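Local coordinates for protein beta-1,3-glucanosyltransferase (PDB 4WTP) that belongs to glycoside hydrolase family 17 and folds as a (beta/alpha)8 barrel of parallel strands wrapped by helices, at residues V69-L74 with I94-W99; V176-D181 with A213-P218; V219-T224 with R257-L262. One frame throughout, in Å; residues are numbered along the deposited sequence. Where two conformers were deposited one is given.

Interaction 1: V69-L74 with I94-W99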
# COMPACT_ATOMS: atom_id res chain seq x y z
N VAL A 69 5.75 -6.43 -3.48
CA VAL A 69 5.56 -4.99 -3.64
C VAL A 69 4.12 -4.68 -3.96
O VAL A 69 3.30 -5.58 -4.23
CB VAL A 69 6.49 -4.37 -4.73
CG1 VAL A 69 7.95 -4.60 -4.38
CG2 VAL A 69 6.15 -4.97 -6.08
N ARG A 70 3.75 -3.41 -3.90
CA ARG A 70 2.42 -2.98 -4.23
C ARG A 70 2.48 -1.73 -5.08
O ARG A 70 3.21 -0.79 -4.74
CB ARG A 70 1.59 -2.70 -2.97
CG ARG A 70 0.17 -2.16 -3.19
CD ARG A 70 0.14 -0.63 -3.38
NE ARG A 70 -1.22 -0.11 -3.42
CZ ARG A 70 -1.91 0.27 -2.35
NH1 ARG A 70 -3.15 0.74 -2.49
NH2 ARG A 70 -1.38 0.17 -1.13
N THR A 71 1.72 -1.73 -6.17
CA THR A 71 1.55 -0.55 -7.04
C THR A 71 0.20 0.08 -6.85
O THR A 71 -0.75 -0.59 -6.47
CB THR A 71 1.78 -0.94 -8.53
OG1 THR A 71 1.02 -2.12 -8.83
CG2 THR A 71 3.24 -1.23 -8.76
N PHE A 72 0.11 1.40 -7.12
CA PHE A 72 -1.09 2.17 -6.82
C PHE A 72 -2.11 2.34 -7.95
O PHE A 72 -3.28 2.62 -7.68
CB PHE A 72 -0.74 3.55 -6.22
CG PHE A 72 -0.23 3.47 -4.80
CD1 PHE A 72 -1.11 3.44 -3.75
CD2 PHE A 72 1.13 3.35 -4.55
CE1 PHE A 72 -0.64 3.35 -2.43
CE2 PHE A 72 1.62 3.25 -3.25
CZ PHE A 72 0.72 3.25 -2.19
N ALA A 73 -1.67 2.15 -9.19
CA ALA A 73 -2.53 2.39 -10.35
C ALA A 73 -2.25 1.34 -11.41
O ALA A 73 -1.15 0.80 -11.47
CB ALA A 73 -2.34 3.80 -10.92
N LEU A 74 -3.24 1.04 -12.26
CA LEU A 74 -3.03 0.10 -13.35
C LEU A 74 -2.51 0.81 -14.58
O LEU A 74 -1.47 0.41 -15.09
CB LEU A 74 -4.31 -0.65 -13.70
CG LEU A 74 -4.93 -1.50 -12.60
CD1 LEU A 74 -6.23 -2.11 -13.11
CD2 LEU A 74 -4.01 -2.59 -12.08
N ILE A 94 3.09 -9.58 -5.85
CA ILE A 94 2.59 -8.22 -6.03
C ILE A 94 1.13 -8.05 -5.62
O ILE A 94 0.30 -8.93 -5.88
CB ILE A 94 2.82 -7.72 -7.49
CG1 ILE A 94 2.57 -6.23 -7.62
CG2 ILE A 94 2.03 -8.54 -8.52
CD1 ILE A 94 3.13 -5.63 -8.91
N TYR A 95 0.78 -6.90 -5.04
CA TYR A 95 -0.61 -6.46 -4.93
C TYR A 95 -0.78 -5.38 -5.99
O TYR A 95 0.01 -4.42 -6.05
CB TYR A 95 -0.91 -5.81 -3.57
CG TYR A 95 -1.26 -6.79 -2.47
CD1 TYR A 95 -0.29 -7.62 -1.89
CD2 TYR A 95 -2.56 -6.84 -1.98
CE1 TYR A 95 -0.63 -8.51 -0.86
CE2 TYR A 95 -2.90 -7.70 -0.96
CZ TYR A 95 -1.95 -8.55 -0.44
OH TYR A 95 -2.30 -9.39 0.59
N LEU A 96 -1.79 -5.53 -6.84
CA LEU A 96 -2.09 -4.52 -7.84
C LEU A 96 -3.19 -3.59 -7.36
O LEU A 96 -4.30 -4.00 -7.06
CB LEU A 96 -2.56 -5.20 -9.13
CG LEU A 96 -1.57 -6.06 -9.91
CD1 LEU A 96 -2.21 -6.67 -11.16
CD2 LEU A 96 -0.37 -5.23 -10.30
N GLY A 97 -2.88 -2.29 -7.30
CA GLY A 97 -3.87 -1.29 -6.93
C GLY A 97 -4.48 -0.69 -8.18
O GLY A 97 -3.77 -0.49 -9.20
N MET A 98 -5.78 -0.42 -8.09
CA MET A 98 -6.51 0.37 -9.07
C MET A 98 -6.68 1.76 -8.50
O MET A 98 -7.03 1.92 -7.32
CB MET A 98 -7.91 -0.22 -9.32
CG MET A 98 -7.91 -1.67 -9.78
SD MET A 98 -9.56 -2.40 -10.06
CE MET A 98 -10.02 -1.61 -11.63
N TRP A 99 -6.41 2.78 -9.31
CA TRP A 99 -6.53 4.15 -8.85
C TRP A 99 -7.78 4.80 -9.37
O TRP A 99 -7.83 5.24 -10.53
CB TRP A 99 -5.30 5.00 -9.20
CG TRP A 99 -5.40 6.29 -8.45
CD1 TRP A 99 -5.88 7.50 -8.92
CD2 TRP A 99 -5.16 6.48 -7.04
NE1 TRP A 99 -5.90 8.43 -7.91
CE2 TRP A 99 -5.48 7.87 -6.75
CE3 TRP A 99 -4.71 5.66 -6.03
CZ2 TRP A 99 -5.34 8.39 -5.48
CZ3 TRP A 99 -4.56 6.19 -4.76
CH2 TRP A 99 -4.86 7.53 -4.49
O HOH W 1 -1.26 -1.46 -9.99

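Interaction 2: V176-D181 with A213-P218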
# COMPACT_ATOMS: atom_id res chain seq x y z
N VAL A 176 -20.22 -1.86 1.22
CA VAL A 176 -18.92 -2.09 0.58
C VAL A 176 -18.28 -3.38 1.07
O VAL A 176 -17.85 -4.23 0.28
CB VAL A 176 -17.98 -0.88 0.78
CG1 VAL A 176 -16.56 -1.21 0.32
CG2 VAL A 176 -18.50 0.34 0.02
N VAL A 177 -18.25 -3.53 2.39
CA VAL A 177 -17.53 -4.67 2.98
C VAL A 177 -18.15 -6.01 2.54
O VAL A 177 -17.44 -6.98 2.28
CB VAL A 177 -17.49 -4.55 4.52
CG1 VAL A 177 -16.85 -5.78 5.12
CG2 VAL A 177 -16.67 -3.32 4.93
N LYS A 178 -19.48 -6.01 2.35
CA LYS A 178 -20.14 -7.22 1.82
C LYS A 178 -19.57 -7.72 0.48
O LYS A 178 -19.60 -8.92 0.21
CB LYS A 178 -21.65 -6.95 1.67
CG LYS A 178 -22.39 -6.92 2.98
CD LYS A 178 -23.90 -6.82 2.81
CE LYS A 178 -24.59 -6.93 4.15
NZ LYS A 178 -23.95 -7.98 5.00
N GLU A 179 -19.04 -6.81 -0.34
CA GLU A 179 -18.55 -7.20 -1.65
C GLU A 179 -17.08 -7.62 -1.64
O GLU A 179 -16.60 -8.14 -2.64
CB GLU A 179 -18.77 -6.07 -2.67
CG GLU A 179 -20.23 -5.66 -2.86
CD GLU A 179 -21.17 -6.83 -3.14
OE1 GLU A 179 -20.77 -7.74 -3.89
OE2 GLU A 179 -22.30 -6.86 -2.61
N LEU A 180 -16.37 -7.36 -0.53
CA LEU A 180 -14.93 -7.55 -0.47
C LEU A 180 -14.58 -8.98 -0.13
O LEU A 180 -15.34 -9.69 0.55
CB LEU A 180 -14.36 -6.65 0.62
CG LEU A 180 -14.59 -5.16 0.53
CD1 LEU A 180 -13.87 -4.44 1.67
CD2 LEU A 180 -14.09 -4.63 -0.81
N ASP A 181 -13.39 -9.40 -0.52
CA ASP A 181 -12.79 -10.60 0.05
C ASP A 181 -12.03 -10.27 1.35
O ASP A 181 -12.06 -11.05 2.30
CB ASP A 181 -11.87 -11.27 -0.96
CG ASP A 181 -12.61 -11.81 -2.17
OD1 ASP A 181 -13.62 -12.51 -1.96
OD2 ASP A 181 -12.21 -11.52 -3.30
N ALA A 213 -15.56 -3.35 11.71
CA ALA A 213 -16.38 -3.14 10.49
C ALA A 213 -16.26 -4.28 9.48
O ALA A 213 -16.83 -4.22 8.40
CB ALA A 213 -16.00 -1.82 9.83
N SER A 214 -15.48 -5.30 9.82
CA SER A 214 -15.00 -6.27 8.85
C SER A 214 -16.00 -7.36 8.46
O SER A 214 -15.72 -8.11 7.51
CB SER A 214 -13.73 -6.99 9.38
OG SER A 214 -14.09 -7.83 10.47
N LEU A 215 -17.11 -7.47 9.20
CA LEU A 215 -18.06 -8.58 9.01
C LEU A 215 -17.33 -9.92 9.16
O LEU A 215 -17.74 -10.95 8.61
CB LEU A 215 -18.81 -8.48 7.67
CG LEU A 215 -19.52 -7.16 7.38
CD1 LEU A 215 -20.18 -7.16 6.00
CD2 LEU A 215 -20.57 -6.89 8.46
N GLY A 216 -16.24 -9.92 9.92
CA GLY A 216 -15.44 -11.12 10.10
C GLY A 216 -14.45 -11.49 9.01
O GLY A 216 -13.78 -12.53 9.11
N LYS A 217 -14.36 -10.64 7.99
CA LYS A 217 -13.44 -10.88 6.88
C LYS A 217 -12.02 -10.47 7.27
O LYS A 217 -11.83 -9.66 8.18
CB LYS A 217 -13.92 -10.10 5.66
CG LYS A 217 -15.26 -10.59 5.16
CD LYS A 217 -15.72 -9.81 3.95
CE LYS A 217 -17.03 -10.34 3.41
NZ LYS A 217 -17.53 -9.62 2.22
N PRO A 218 -11.00 -11.03 6.60
CA PRO A 218 -9.62 -10.65 6.97
C PRO A 218 -9.36 -9.16 6.79
O PRO A 218 -9.89 -8.53 5.84
CB PRO A 218 -8.76 -11.46 6.01
CG PRO A 218 -9.60 -12.64 5.62
CD PRO A 218 -11.02 -12.08 5.57

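Interaction 3: V219-T224 with R257-L262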
# COMPACT_ATOMS: atom_id res chain seq x y z
N VAL A 219 -8.54 -8.62 7.69
CA VAL A 219 -8.14 -7.23 7.64
C VAL A 219 -6.62 -7.13 7.54
O VAL A 219 -5.90 -7.65 8.39
CB VAL A 219 -8.62 -6.43 8.90
CG1 VAL A 219 -8.22 -4.98 8.76
CG2 VAL A 219 -10.15 -6.53 9.04
N LYS A 220 -6.14 -6.45 6.51
CA LYS A 220 -4.72 -6.22 6.31
C LYS A 220 -4.48 -4.71 6.38
O LYS A 220 -5.42 -3.91 6.42
CB LYS A 220 -4.27 -6.79 4.96
CG LYS A 220 -4.65 -8.26 4.79
CD LYS A 220 -4.06 -8.87 3.53
CE LYS A 220 -4.52 -10.30 3.37
NZ LYS A 220 -3.36 -11.13 2.97
N ILE A 221 -3.22 -4.32 6.41
CA ILE A 221 -2.86 -2.89 6.43
C ILE A 221 -2.21 -2.55 5.10
O ILE A 221 -1.15 -3.07 4.77
CB ILE A 221 -1.97 -2.54 7.64
CG1 ILE A 221 -2.72 -2.87 8.95
CG2 ILE A 221 -1.55 -1.07 7.60
CD1 ILE A 221 -1.91 -2.64 10.21
N SER A 222 -2.84 -1.67 4.32
CA SER A 222 -2.30 -1.31 3.01
C SER A 222 -1.28 -0.19 3.06
O SER A 222 -0.46 -0.10 2.16
CB SER A 222 -3.42 -0.96 2.05
OG SER A 222 -4.41 -0.25 2.75
N GLU A 223 -1.33 0.66 4.09
CA GLU A 223 -0.34 1.74 4.21
C GLU A 223 -0.21 2.19 5.65
O GLU A 223 -1.24 2.48 6.33
CB GLU A 223 -0.74 3.02 3.44
CG GLU A 223 -0.88 2.97 1.95
CD GLU A 223 -1.46 4.25 1.41
OE1 GLU A 223 -1.79 5.16 2.18
OE2 GLU A 223 -1.65 4.35 0.21
N THR A 224 1.04 2.33 6.10
CA THR A 224 1.38 3.18 7.24
C THR A 224 2.89 3.42 7.15
O THR A 224 3.62 2.64 6.53
CB THR A 224 1.02 2.55 8.59
OG1 THR A 224 1.09 3.58 9.57
CG2 THR A 224 2.01 1.45 8.99
N ARG A 257 0.51 -9.96 16.15
CA ARG A 257 -0.91 -10.19 15.90
C ARG A 257 -1.19 -10.89 14.58
O ARG A 257 -2.34 -11.05 14.20
CB ARG A 257 -1.67 -8.86 15.98
CG ARG A 257 -1.67 -8.24 17.39
CD ARG A 257 -2.96 -7.54 17.77
NE ARG A 257 -3.91 -8.45 18.41
CZ ARG A 257 -5.09 -8.81 17.91
NH1 ARG A 257 -5.52 -8.33 16.74
NH2 ARG A 257 -5.87 -9.64 18.59
N ASN A 258 -0.13 -11.30 13.88
CA ASN A 258 -0.29 -11.99 12.61
C ASN A 258 -1.08 -11.17 11.57
O ASN A 258 -1.94 -11.68 10.83
CB ASN A 258 -0.94 -13.37 12.81
CG ASN A 258 -0.59 -14.34 11.70
OD1 ASN A 258 0.35 -14.10 10.94
ND2 ASN A 258 -1.33 -15.44 11.60
N ILE A 259 -0.77 -9.87 11.48
CA ILE A 259 -1.41 -9.00 10.53
C ILE A 259 -0.48 -8.79 9.34
O ILE A 259 0.72 -8.55 9.55
CB ILE A 259 -1.69 -7.65 11.20
CG1 ILE A 259 -2.66 -7.83 12.39
CG2 ILE A 259 -2.22 -6.64 10.20
CD1 ILE A 259 -2.71 -6.61 13.26
N ASP A 260 -1.02 -8.87 8.12
CA ASP A 260 -0.28 -8.58 6.89
C ASP A 260 -0.23 -7.06 6.64
O ASP A 260 -1.28 -6.41 6.61
CB ASP A 260 -0.91 -9.29 5.67
CG ASP A 260 -0.87 -10.80 5.74
OD1 ASP A 260 -0.05 -11.37 6.50
OD2 ASP A 260 -1.64 -11.39 4.97
N LEU A 261 0.98 -6.55 6.48
CA LEU A 261 1.23 -5.12 6.34
C LEU A 261 2.03 -4.79 5.08
O LEU A 261 3.08 -5.40 4.84
CB LEU A 261 2.03 -4.64 7.56
CG LEU A 261 2.74 -3.29 7.43
CD1 LEU A 261 1.70 -2.19 7.37
CD2 LEU A 261 3.72 -3.08 8.58
N LEU A 262 1.57 -3.79 4.33
CA LEU A 262 2.37 -3.19 3.26
C LEU A 262 2.91 -1.87 3.81
O LEU A 262 2.13 -0.93 4.06
CB LEU A 262 1.50 -2.92 2.03
CG LEU A 262 0.85 -4.17 1.42
CD1 LEU A 262 -0.09 -3.75 0.28
CD2 LEU A 262 1.90 -5.19 0.99
O HOH W 2 -3.83 -9.46 8.04

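Interaction 1: V69-L74 with I94-W99
Thr-71, Ala-73 and Gly-97 share one water, gripped three ways: it accepts from Thr-71 OG1 at 2.6 Å and donates to Ala-73 O at 2.7 Å and Gly-97 O at 2.8 Å. It sits where the regular pairing of two neighbouring parallel strands of the barrel gives out, strands that belong to one beta-alpha-beta unit with helix 79-90 between them. Earlier along the pair the backbones are laced directly, Tyr-95 N giving its hydrogen to Val-69 O and Thr-71 N to Tyr-95 O; the next rung, Gly-97 N to Thr-71 O, is weak and bent, and the water takes over the joining beyond it. With chi1 at 48°, Thr-71 OG1 is tucked between its own backbone N and carbonyl carbon, alongside Leu-96 CD2 (3.7 Å) and facing the water. Val-69 and Ile-94 share this side of the sheet, touching through CG2 and CG1, and helix 79-90 packs over them. On the other side Arg-70 runs across Tyr-95, CG against CB, before its guanidinium turns one face to Phe-72 CE1, 3.3 Å above the plane; Arg-70 NH2 is bonded to Asn-41. Past the end of strand 69-71, Leu-74 lays CD1 on Met-98 CG, and Ala-73 CB meets Trp-99 CB at 3.6 Å, while Phe-72 O lies at the edge of the Trp-99 ring, near its plane.

Interaction 2: V176-D181 with A213-P218
Two flat peptide carbonyls, those of Val-177 and Leu-180, receive the ammonium group of Lys-217 in different ways. Lys-217 NZ lies in the plane of the Leu-180 carbonyl, on a lone pair of its oxygen, at 2.8 Å; it approaches Val-177 O more closely, at 2.6 Å, but is tilted 16° from that carbonyl plane. Val-177 O also accepts the backbone N of Leu-180, the bond that closes the type I turn 177-180, so two donors hold it. Lys-178 O stands 3.0 Å from the same Lys-217 NZ, and three carbonyl oxygens thus gather around one amino group in the conformer described, one of two modelled. The chain of Lys-217 reaches them fully extended beyond CG, its CD and CE running past the oxygens of Val-177 and Leu-180.

The lysine departs from a type I' turn, Ser-214 to Lys-217, in which Leu-215 and Gly-216 both have positive phi. Ser-214 OG accepts from Gly-216 N, an ST turn, and is also bonded to Val-211 O. Val-177 starts its side chain toward this loop: with CG1 anti to the backbone N (chi1 175°), that methyl meets Ser-214 O at 3.5 Å and Leu-215 CD1 at 3.7 Å. The same Leu-215 CD1 touches Lys-178 CG, where the two side chains cross nearly at right angles. At the far end Pro-218 CD rests on Asp-181 O.

These are the connections entering strands 182-186 and 219-223, at the end of the barrel where the strands have their N termini. A cationic group set among carbonyl oxygens probably offsets their partial negative charge and would itself be stabilised in its protonated form.

Interaction 3: V219-T224 with R257-L262
Lys-220 and Asp-260 lie side by side and point the same way, Lys-220 CD running along Asp-260 CB until NZ closes a salt bridge of 2.7 Å on OD2. The bond uses the anti lone pair of OD2, the one turned from the other carboxylate oxygen, and the bend at the end of the lysine, modelled in two conformers, brings NZ there. Lys-220 NZ is also bonded to Tyr-95 OH and makes a cation-pi contact with Phe-182.

Ile-221, next along, crosses its two neighbours obliquely and splits its branches between them. CG1 and CD1 rest on Ile-259 CG2, each at 4.0 Å, whereas CG2, anti to the backbone N, presses on Leu-261 CD1 at 3.4 Å, tighter than usual for two carbons. Thr-224 CG2 approaches the same leucine methyl, the side chains at about a right angle.

The backbones themselves are bridged once: Ile-221 N bonds to Asp-260 O and Leu-262 N to Ile-221 O, both nearly straight. A water extends the joint from Val-219 O to Asp-260 N. Such pairing of the seventh strand with the approach to the eighth is what closes a (beta/alpha)8 barrel.

In the fold
Interactions 1 and 3 are buried and belong to the barrel wall, whereas interaction 2 lies nearer the surface, about 20 Å from interaction 1 between centres. Interaction 1 is regular strand pairing inside the sheet; interaction 3 is a shorter seam with a charged pair added to its apolar contacts; interaction 2 has no strand pairing, and a lysine binds carbonyls at a helix end and the turn after it. Inside the barrel, past the one strand 39-41 that separates them, Arg-70 CB packs on Leu-262 CD1 at 3.8 Å, bringing 69-74 against 257-262. Interactions 2 and 3 are consecutive along the chain, 213-218 running straight into 219-224, and Ser-214 CB touches Val-219 CG2 at 3.6 Å.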